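Long-range contact in alternansucrase (Leuconostoc mesenteroides, PDB 6HVG), which is a large multidomain enzyme of glycosyl hydrolase family 70 carrying cell-wall-binding-type repeats and a bound calcium ion: residues A[528-540]-A[1243-1255]. Numbering follows the deposited sequence.
Sequences QWLQGGFLAYQDD and WSAKYMNGTNILH
A chi1 of -59° swings the Tyr-537 ring away from its own carbonyl carbon and lays it flat over Gly-1250. The CA of Gly-1250 sits 3.6 Å from the ring centroid, almost on the ring normal: a CH-pi contact. Met-1248 CB approaches the same ring at CE2, and Thr-1251 turns its CG2 to the phenol end. At the other end, chi1 of 60° tucks the Asn-1252 amide over its own backbone, where it stacks on that of Gln-531, the planes 8° apart. OE1 of Gln-531 lies 3.4 Å from Asn-1252 CB; the Gln-531 amide itself bonds outward, to Ala-579 N and Met-1099 O. Strands 534-537 and 1248-1252 run antiparallel through both sites. Leu-535 and Thr-1251 form the hydrogen-bonded pair: Leu-535 N reaches Thr-1251 O at 2.9 Å, nearly straight, and Thr-1251 N returns a bond to Leu-535 O (3.1 Å). Tyr-537 N to Asn-1249 O and Ile-1253 N to Gly-533 O, both 2.8 Å, extend the ladder. One water joins Gln-531 O, Asn-1252 ND2 and Ile-1253 O. Both strands are inner members of an antiparallel sheet, between strands 580-582 and 1166-1175, which joins chain parts some 700 residues apart. Asn-1249, fixed in the strand by its O accepting from Tyr-537 N, gives ND2 to OD2 of Asp-581, a calcium ligand, and so probably helps to hold that carboxylate in place.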
ATOM      1  N   GLN A 528      -2.767  -4.154   1.001  1.00 50.23           N
ATOM      2  CA  GLN A 528      -3.884  -3.451   1.600  1.00 50.65           C
ATOM      3  C   GLN A 528      -3.603  -1.965   1.681  1.00 50.61           C
ATOM      4  O   GLN A 528      -4.523  -1.145   1.730  1.00 53.50           O
ATOM      5  CB  GLN A 528      -4.184  -4.005   2.977  1.00 50.06           C
ATOM      6  CG  GLN A 528      -4.671  -5.444   2.961  1.00 51.10           C
ATOM      7  CD  GLN A 528      -5.026  -5.959   4.324  1.00 50.51           C
ATOM      8  OE1 GLN A 528      -6.124  -6.404   4.560  1.00 57.52           O
ATOM      9  NE2 GLN A 528      -4.111  -5.856   5.235  1.00 54.21           N
ATOM     10  N   TRP A 529      -2.326  -1.624   1.670  1.00 51.39           N
ATOM     11  CA  TRP A 529      -1.873  -0.242   1.652  1.00 55.54           C
ATOM     12  C   TRP A 529      -2.553   0.609   0.582  1.00 51.97           C
ATOM     13  O   TRP A 529      -2.727   1.807   0.779  1.00 47.50           O
ATOM     14  CB  TRP A 529      -0.352  -0.217   1.433  1.00 61.01           C
ATOM     15  CG  TRP A 529       0.243   1.124   1.277  1.00 64.54           C
ATOM     16  CD1 TRP A 529       0.608   1.735   0.105  1.00 66.10           C
ATOM     17  CD2 TRP A 529       0.579   2.030   2.326  1.00 68.49           C
ATOM     18  NE1 TRP A 529       1.140   2.985   0.367  1.00 65.85           N
ATOM     19  CE2 TRP A 529       1.134   3.189   1.721  1.00 69.34           C
ATOM     20  CE3 TRP A 529       0.446   1.986   3.713  1.00 71.13           C
ATOM     21  CZ2 TRP A 529       1.561   4.295   2.469  1.00 73.38           C
ATOM     22  CZ3 TRP A 529       0.865   3.090   4.459  1.00 78.48           C
ATOM     23  CH2 TRP A 529       1.414   4.231   3.834  1.00 75.57           C
ATOM     24  N   LEU A 530      -2.935  -0.009  -0.540  1.00 49.17           N
ATOM     25  CA  LEU A 530      -3.438   0.744  -1.675  1.00 47.95           C
ATOM     26  C   LEU A 530      -4.843   1.272  -1.444  1.00 46.65           C
ATOM     27  O   LEU A 530      -5.098   2.453  -1.665  1.00 41.81           O
ATOM     28  CB  LEU A 530      -3.402  -0.107  -2.937  1.00 50.98           C
ATOM     29  CG  LEU A 530      -2.066  -0.716  -3.364  1.00 50.80           C
ATOM     30  CD1 LEU A 530      -2.252  -1.407  -4.702  1.00 53.58           C
ATOM     31  CD2 LEU A 530      -0.988   0.341  -3.495  1.00 51.99           C
ATOM     32  N   GLN A 531      -5.746   0.399  -0.992  1.00 48.56           N
ATOM     33  CA  GLN A 531      -7.154   0.762  -0.831  1.00 45.68           C
ATOM     34  C   GLN A 531      -7.820   0.479   0.522  1.00 46.18           C
ATOM     35  O   GLN A 531      -9.013   0.757   0.694  1.00 49.29           O
ATOM     36  CB  GLN A 531      -7.944   0.094  -1.945  1.00 44.76           C
ATOM     37  CG  GLN A 531      -7.829   0.823  -3.264  1.00 41.73           C
ATOM     38  CD  GLN A 531      -8.673   0.190  -4.319  1.00 39.48           C
ATOM     39  OE1 GLN A 531      -8.622  -1.009  -4.511  1.00 38.61           O
ATOM     40  NE2 GLN A 531      -9.460   0.993  -5.009  1.00 39.84           N
ATOM     41  N   GLY A 532      -7.076  -0.063   1.474  1.00 43.93           N
ATOM     42  CA  GLY A 532      -7.580  -0.196   2.818  1.00 44.57           C
ATOM     43  C   GLY A 532      -8.092  -1.558   3.247  1.00 45.74           C
ATOM     44  O   GLY A 532      -8.453  -1.722   4.405  1.00 43.66           O
ATOM     45  N   GLY A 533      -8.131  -2.533   2.339  1.00 47.61           N
ATOM     46  CA  GLY A 533      -8.475  -3.913   2.726  1.00 44.55           C
ATOM     47  C   GLY A 533      -9.370  -4.626   1.730  1.00 44.71           C
ATOM     48  O   GLY A 533     -10.020  -3.995   0.918  1.00 47.91           O
ATOM     49  N   PHE A 534      -9.416  -5.948   1.809  1.00 44.23           N
ATOM     50  CA  PHE A 534     -10.147  -6.746   0.837  1.00 44.36           C
ATOM     51  C   PHE A 534     -11.198  -7.654   1.444  1.00 44.85           C
ATOM     52  O   PHE A 534     -11.044  -8.125   2.581  1.00 43.68           O
ATOM     53  CB  PHE A 534      -9.192  -7.654   0.079  1.00 45.72           C
ATOM     54  CG  PHE A 534      -8.050  -6.943  -0.551  1.00 46.27           C
ATOM     55  CD1 PHE A 534      -8.237  -6.144  -1.666  1.00 48.95           C
ATOM     56  CD2 PHE A 534      -6.790  -7.086  -0.045  1.00 48.64           C
ATOM     57  CE1 PHE A 534      -7.184  -5.480  -2.245  1.00 48.36           C
ATOM     58  CE2 PHE A 534      -5.727  -6.440  -0.635  1.00 50.46           C
ATOM     59  CZ  PHE A 534      -5.926  -5.644  -1.740  1.00 50.59           C
ATOM     60  N   LEU A 535     -12.208  -7.951   0.622  1.00 43.79           N
ATOM     61  CA  LEU A 535     -13.246  -8.917   0.912  1.00 41.78           C
ATOM     62  C   LEU A 535     -13.200 -10.032  -0.123  1.00 40.84           C
ATOM     63  O   LEU A 535     -13.187  -9.760  -1.308  1.00 41.75           O
ATOM     64  CB  LEU A 535     -14.609  -8.265   0.814  1.00 42.21           C
ATOM     65  CG  LEU A 535     -14.901  -7.150   1.812  1.00 44.30           C
ATOM     66  CD1 LEU A 535     -16.273  -6.545   1.530  1.00 44.96           C
ATOM     67  CD2 LEU A 535     -14.827  -7.692   3.215  1.00 45.45           C
ATOM     68  N   ALA A 536     -13.154 -11.287   0.324  1.00 38.61           N
ATOM     69  CA  ALA A 536     -13.217 -12.410  -0.596  1.00 39.36           C
ATOM     70  C   ALA A 536     -14.661 -12.907  -0.671  1.00 42.25           C
ATOM     71  O   ALA A 536     -15.274 -13.176   0.352  1.00 42.02           O
ATOM     72  CB  ALA A 536     -12.303 -13.521  -0.144  1.00 39.32           C
ATOM     73  N   TYR A 537     -15.195 -13.037  -1.880  1.00 41.97           N
ATOM     74  CA  TYR A 537     -16.532 -13.545  -2.064  1.00 41.66           C
ATOM     75  C   TYR A 537     -16.561 -15.056  -1.876  1.00 45.04           C
ATOM     76  O   TYR A 537     -15.599 -15.754  -2.207  1.00 41.19           O
ATOM     77  CB  TYR A 537     -17.081 -13.207  -3.450  1.00 41.79           C
ATOM     78  CG  TYR A 537     -17.156 -11.734  -3.794  1.00 40.34           C
ATOM     79  CD1 TYR A 537     -17.212 -10.763  -2.830  1.00 39.66           C
ATOM     80  CD2 TYR A 537     -17.182 -11.320  -5.123  1.00 41.97           C
ATOM     81  CE1 TYR A 537     -17.247  -9.408  -3.168  1.00 38.51           C
ATOM     82  CE2 TYR A 537     -17.252  -9.978  -5.460  1.00 38.88           C
ATOM     83  CZ  TYR A 537     -17.280  -9.032  -4.472  1.00 37.10           C
ATOM     84  OH  TYR A 537     -17.325  -7.718  -4.797  1.00 39.64           O
ATOM     85  N   GLN A 538     -17.694 -15.562  -1.371  1.00 49.37           N
ATOM     86  CA  GLN A 538     -17.841 -16.992  -1.071  1.00 48.16           C
ATOM     87  C   GLN A 538     -18.922 -17.663  -1.903  1.00 46.61           C
ATOM     88  O   GLN A 538     -19.845 -17.013  -2.381  1.00 46.19           O
ATOM     89  CB  GLN A 538     -18.130 -17.178   0.408  1.00 48.67           C
ATOM     90  CG  GLN A 538     -17.183 -16.426   1.330  1.00 50.73           C
ATOM     91  CD  GLN A 538     -15.747 -16.901   1.243  1.00 53.62           C
ATOM     92  OE1 GLN A 538     -15.467 -18.090   1.230  1.00 59.57           O
ATOM     93  NE2 GLN A 538     -14.827 -15.957   1.165  1.00 57.38           N
ATOM     94  N   ASP A 539     -18.771 -18.971  -2.092  1.00 51.08           N
ATOM     95  CA  ASP A 539     -19.790 -19.811  -2.748  1.00 52.68           C
ATOM     96  C   ASP A 539     -20.827 -20.208  -1.732  1.00 53.23           C
ATOM     97  O   ASP A 539     -20.560 -21.063  -0.893  1.00 54.91           O
ATOM     98  CB  ASP A 539     -19.166 -21.076  -3.345  1.00 51.96           C
ATOM     99  CG  ASP A 539     -18.291 -20.792  -4.548  1.00 54.20           C
ATOM    100  OD1 ASP A 539     -18.343 -19.677  -5.108  1.00 54.32           O
ATOM    101  OD2 ASP A 539     -17.562 -21.710  -4.954  1.00 57.01           O
ATOM    102  N   ASP A 540     -22.012 -19.604  -1.834  1.00 53.81           N
ATOM    103  CA  ASP A 540     -23.063 -19.762  -0.844  1.00 55.04           C
ATOM    104  C   ASP A 540     -24.414 -19.852  -1.569  1.00 56.38           C
ATOM    105  O   ASP A 540     -25.161 -18.872  -1.667  1.00 54.95           O
ATOM    106  CB  ASP A 540     -22.988 -18.586   0.135  1.00 56.58           C
ATOM    107  CG  ASP A 540     -24.102 -18.583   1.182  1.00 61.21           C
ATOM    108  OD1 ASP A 540     -24.854 -19.590   1.324  1.00 65.86           O
ATOM    109  OD2 ASP A 540     -24.193 -17.544   1.882  1.00 58.98           O
ATOM    110  N   TRP A1243     -20.117  -8.522 -16.949  1.00 48.79           N
ATOM    111  CA  TRP A1243     -19.497  -8.972 -15.705  1.00 45.59           C
ATOM    112  C   TRP A1243     -20.526  -9.006 -14.587  1.00 44.00           C
ATOM    113  O   TRP A1243     -21.472  -8.243 -14.585  1.00 43.88           O
ATOM    114  CB  TRP A1243     -18.335  -8.059 -15.292  1.00 46.26           C
ATOM    115  CG  TRP A1243     -17.168  -8.161 -16.188  1.00 46.44           C
ATOM    116  CD1 TRP A1243     -16.768  -7.251 -17.133  1.00 47.17           C
ATOM    117  CD2 TRP A1243     -16.254  -9.244 -16.268  1.00 45.15           C
ATOM    118  NE1 TRP A1243     -15.657  -7.709 -17.790  1.00 44.96           N
ATOM    119  CE2 TRP A1243     -15.326  -8.936 -17.283  1.00 43.96           C
ATOM    120  CE3 TRP A1243     -16.120 -10.445 -15.578  1.00 44.26           C
ATOM    121  CZ2 TRP A1243     -14.287  -9.798 -17.623  1.00 42.79           C
ATOM    122  CZ3 TRP A1243     -15.068 -11.304 -15.920  1.00 41.86           C
ATOM    123  CH2 TRP A1243     -14.177 -10.973 -16.927  1.00 42.04           C
ATOM    124  N   SER A1244     -20.308  -9.901 -13.635  1.00 45.13           N
ATOM    125  CA  SER A1244     -21.086  -9.961 -12.411  1.00 45.45           C
ATOM    126  C   SER A1244     -20.265 -10.693 -11.355  1.00 45.21           C
ATOM    127  O   SER A1244     -19.219 -11.235 -11.659  1.00 47.30           O
ATOM    128  CB  SER A1244     -22.419 -10.641 -12.661  1.00 45.58           C
ATOM    129  OG  SER A1244     -22.226 -11.976 -13.034  1.00 46.96           O
ATOM    130  N   ALA A1245     -20.743 -10.697 -10.118  1.00 45.59           N
ATOM    131  CA  ALA A1245     -19.970 -11.159  -8.970  1.00 45.25           C
ATOM    132  C   ALA A1245     -19.475 -12.586  -9.115  1.00 46.67           C
ATOM    133  O   ALA A1245     -18.409 -12.920  -8.615  1.00 45.92           O
ATOM    134  CB  ALA A1245     -20.797 -11.037  -7.694  1.00 47.56           C
ATOM    135  N   LYS A1246     -20.235 -13.438  -9.792  1.00 48.95           N
ATOM    136  CA  LYS A1246     -19.848 -14.838  -9.909  1.00 52.67           C
ATOM    137  C   LYS A1246     -18.502 -15.036 -10.614  1.00 52.40           C
ATOM    138  O   LYS A1246     -17.865 -16.068 -10.450  1.00 53.23           O
ATOM    139  CB  LYS A1246     -20.958 -15.670 -10.570  1.00 59.73           C
ATOM    140  CG  LYS A1246     -21.325 -15.299 -12.006  1.00 62.74           C
ATOM    141  CD  LYS A1246     -22.365 -16.271 -12.535  1.00 65.43           C
ATOM    142  CE  LYS A1246     -22.972 -15.799 -13.834  1.00 70.60           C
ATOM    143  NZ  LYS A1246     -24.103 -16.681 -14.230  1.00 77.54           N
ATOM    144  N   TYR A1247     -18.072 -14.045 -11.394  1.00 50.85           N
ATOM    145  CA  TYR A1247     -16.784 -14.089 -12.061  1.00 46.80           C
ATOM    146  C   TYR A1247     -15.680 -13.351 -11.301  1.00 45.78           C
ATOM    147  O   TYR A1247     -14.563 -13.203 -11.802  1.00 46.33           O
ATOM    148  CB  TYR A1247     -16.930 -13.534 -13.478  1.00 45.24           C
ATOM    149  CG  TYR A1247     -17.854 -14.343 -14.371  1.00 44.72           C
ATOM    150  CD1 TYR A1247     -17.690 -15.718 -14.510  1.00 43.24           C
ATOM    151  CD2 TYR A1247     -18.867 -13.734 -15.100  1.00 45.59           C
ATOM    152  CE1 TYR A1247     -18.519 -16.460 -15.328  1.00 44.57           C
ATOM    153  CE2 TYR A1247     -19.708 -14.476 -15.921  1.00 46.72           C
ATOM    154  CZ  TYR A1247     -19.526 -15.845 -16.028  1.00 46.07           C
ATOM    155  OH  TYR A1247     -20.335 -16.620 -16.831  1.00 45.37           O
ATOM    156  N   MET A1248     -15.957 -12.963 -10.066  1.00 44.17           N
ATOM    157  CA  MET A1248     -15.015 -12.170  -9.275  1.00 43.66           C
ATOM    158  C   MET A1248     -14.570 -12.914  -8.025  1.00 43.21           C
ATOM    159  O   MET A1248     -15.338 -13.657  -7.437  1.00 44.45           O
ATOM    160  CB  MET A1248     -15.667 -10.844  -8.844  1.00 43.85           C
ATOM    161  CG  MET A1248     -16.152  -9.964  -9.989  1.00 45.69           C
ATOM    162  SD  MET A1248     -14.824  -9.178 -10.892  1.00 46.17           S
ATOM    163  CE  MET A1248     -15.707  -8.602 -12.316  1.00 47.67           C
ATOM    164  N   ASN A1249     -13.330 -12.682  -7.613  1.00 43.62           N
ATOM    165  CA  ASN A1249     -12.819 -13.179  -6.351  1.00 43.55           C
ATOM    166  C   ASN A1249     -13.206 -12.282  -5.201  1.00 44.50           C
ATOM    167  O   ASN A1249     -13.411 -12.752  -4.082  1.00 51.77           O
ATOM    168  CB  ASN A1249     -11.301 -13.276  -6.394  1.00 42.04           C
ATOM    169  CG  ASN A1249     -10.809 -14.379  -7.314  1.00 42.30           C
ATOM    170  OD1 ASN A1249     -11.500 -15.366  -7.545  1.00 42.87           O
ATOM    171  ND2 ASN A1249      -9.610 -14.201  -7.859  1.00 43.16           N
ATOM    172  N   GLY A1250     -13.305 -10.989  -5.452  1.00 42.82           N
ATOM    173  CA  GLY A1250     -13.662 -10.075  -4.385  1.00 45.02           C
ATOM    174  C   GLY A1250     -13.531  -8.628  -4.765  1.00 46.07           C
ATOM    175  O   GLY A1250     -13.606  -8.279  -5.948  1.00 51.71           O
ATOM    176  N   THR A1251     -13.378  -7.785  -3.750  1.00 44.52           N
ATOM    177  CA  THR A1251     -13.346  -6.346  -3.923  1.00 45.04           C
ATOM    178  C   THR A1251     -12.536  -5.719  -2.792  1.00 45.07           C
ATOM    179  O   THR A1251     -12.349  -6.314  -1.747  1.00 45.22           O
ATOM    180  CB  THR A1251     -14.767  -5.733  -3.908  1.00 45.58           C
ATOM    181  OG1 THR A1251     -14.671  -4.304  -3.940  1.00 46.67           O
ATOM    182  CG2 THR A1251     -15.524  -6.127  -2.659  1.00 47.00           C
ATOM    183  N   ASN A1252     -12.055  -4.508  -3.024  1.00 45.73           N
ATOM    184  CA  ASN A1252     -11.584  -3.682  -1.941  1.00 46.25           C
ATOM    185  C   ASN A1252     -12.806  -3.283  -1.111  1.00 46.63           C
ATOM    186  O   ASN A1252     -13.911  -3.168  -1.642  1.00 50.09           O
ATOM    187  CB  ASN A1252     -10.864  -2.439  -2.469  1.00 46.87           C
ATOM    188  CG  ASN A1252     -11.756  -1.578  -3.333  1.00 46.81           C
ATOM    189  OD1 ASN A1252     -12.334  -2.054  -4.316  1.00 46.00           O
ATOM    190  ND2 ASN A1252     -11.876  -0.312  -2.979  1.00 48.01           N
ATOM    191  N   ILE A1253     -12.617  -3.096   0.189  1.00 43.72           N
ATOM    192  CA  ILE A1253     -13.714  -2.760   1.071  1.00 42.69           C
ATOM    193  C   ILE A1253     -14.419  -1.482   0.609  1.00 45.13           C
ATOM    194  O   ILE A1253     -13.765  -0.509   0.255  1.00 46.97           O
ATOM    195  CB  ILE A1253     -13.269  -2.622   2.540  1.00 41.70           C
ATOM    196  CG1 ILE A1253     -12.207  -1.546   2.715  1.00 43.65           C
ATOM    197  CG2 ILE A1253     -12.795  -3.948   3.076  1.00 40.50           C
ATOM    198  CD1 ILE A1253     -11.757  -1.356   4.145  1.00 44.42           C
ATOM    199  N   LEU A1254     -15.752  -1.507   0.614  1.00 44.91           N
ATOM    200  CA  LEU A1254     -16.555  -0.415   0.066  1.00 48.08           C
ATOM    201  C   LEU A1254     -17.156   0.531   1.095  1.00 47.80           C
ATOM    202  O   LEU A1254     -17.965   1.394   0.729  1.00 44.97           O
ATOM    203  CB  LEU A1254     -17.680  -0.981  -0.817  1.00 48.60           C
ATOM    204  CG  LEU A1254     -17.224  -1.837  -2.005  1.00 49.34           C
ATOM    205  CD1 LEU A1254     -18.384  -2.139  -2.927  1.00 50.58           C
ATOM    206  CD2 LEU A1254     -16.142  -1.154  -2.807  1.00 48.84           C
ATOM    207  N   HIS A1255     -16.759   0.381   2.362  1.00 47.14           N
ATOM    208  CA  HIS A1255     -17.160   1.310   3.441  1.00 52.73           C
ATOM    209  C   HIS A1255     -18.676   1.312   3.736  1.00 50.49           C
ATOM    210  O   HIS A1255     -19.257   2.326   4.139  1.00 50.51           O
ATOM    211  CB  HIS A1255     -16.695   2.743   3.120  1.00 54.90           C
ATOM    212  CG  HIS A1255     -15.215   2.895   3.031  1.00 54.19           C
ATOM    213  ND1 HIS A1255     -14.602   4.127   2.966  1.00 56.26           N
ATOM    214  CD2 HIS A1255     -14.224   1.976   3.019  1.00 53.29           C
ATOM    215  CE1 HIS A1255     -13.294   3.958   2.899  1.00 56.29           C
ATOM    216  NE2 HIS A1255     -13.039   2.663   2.939  1.00 56.69           N
TER
HETATM  217  O   HOH W   1     -11.243   0.725  -0.544  1.00 51.72           O
HETATM  218  O   HOH W   2     -10.484   1.675   2.805  1.00 53.48           O
HETATM  219  O   HOH W   3     -12.791 -15.581  -3.052  1.00 42.59           O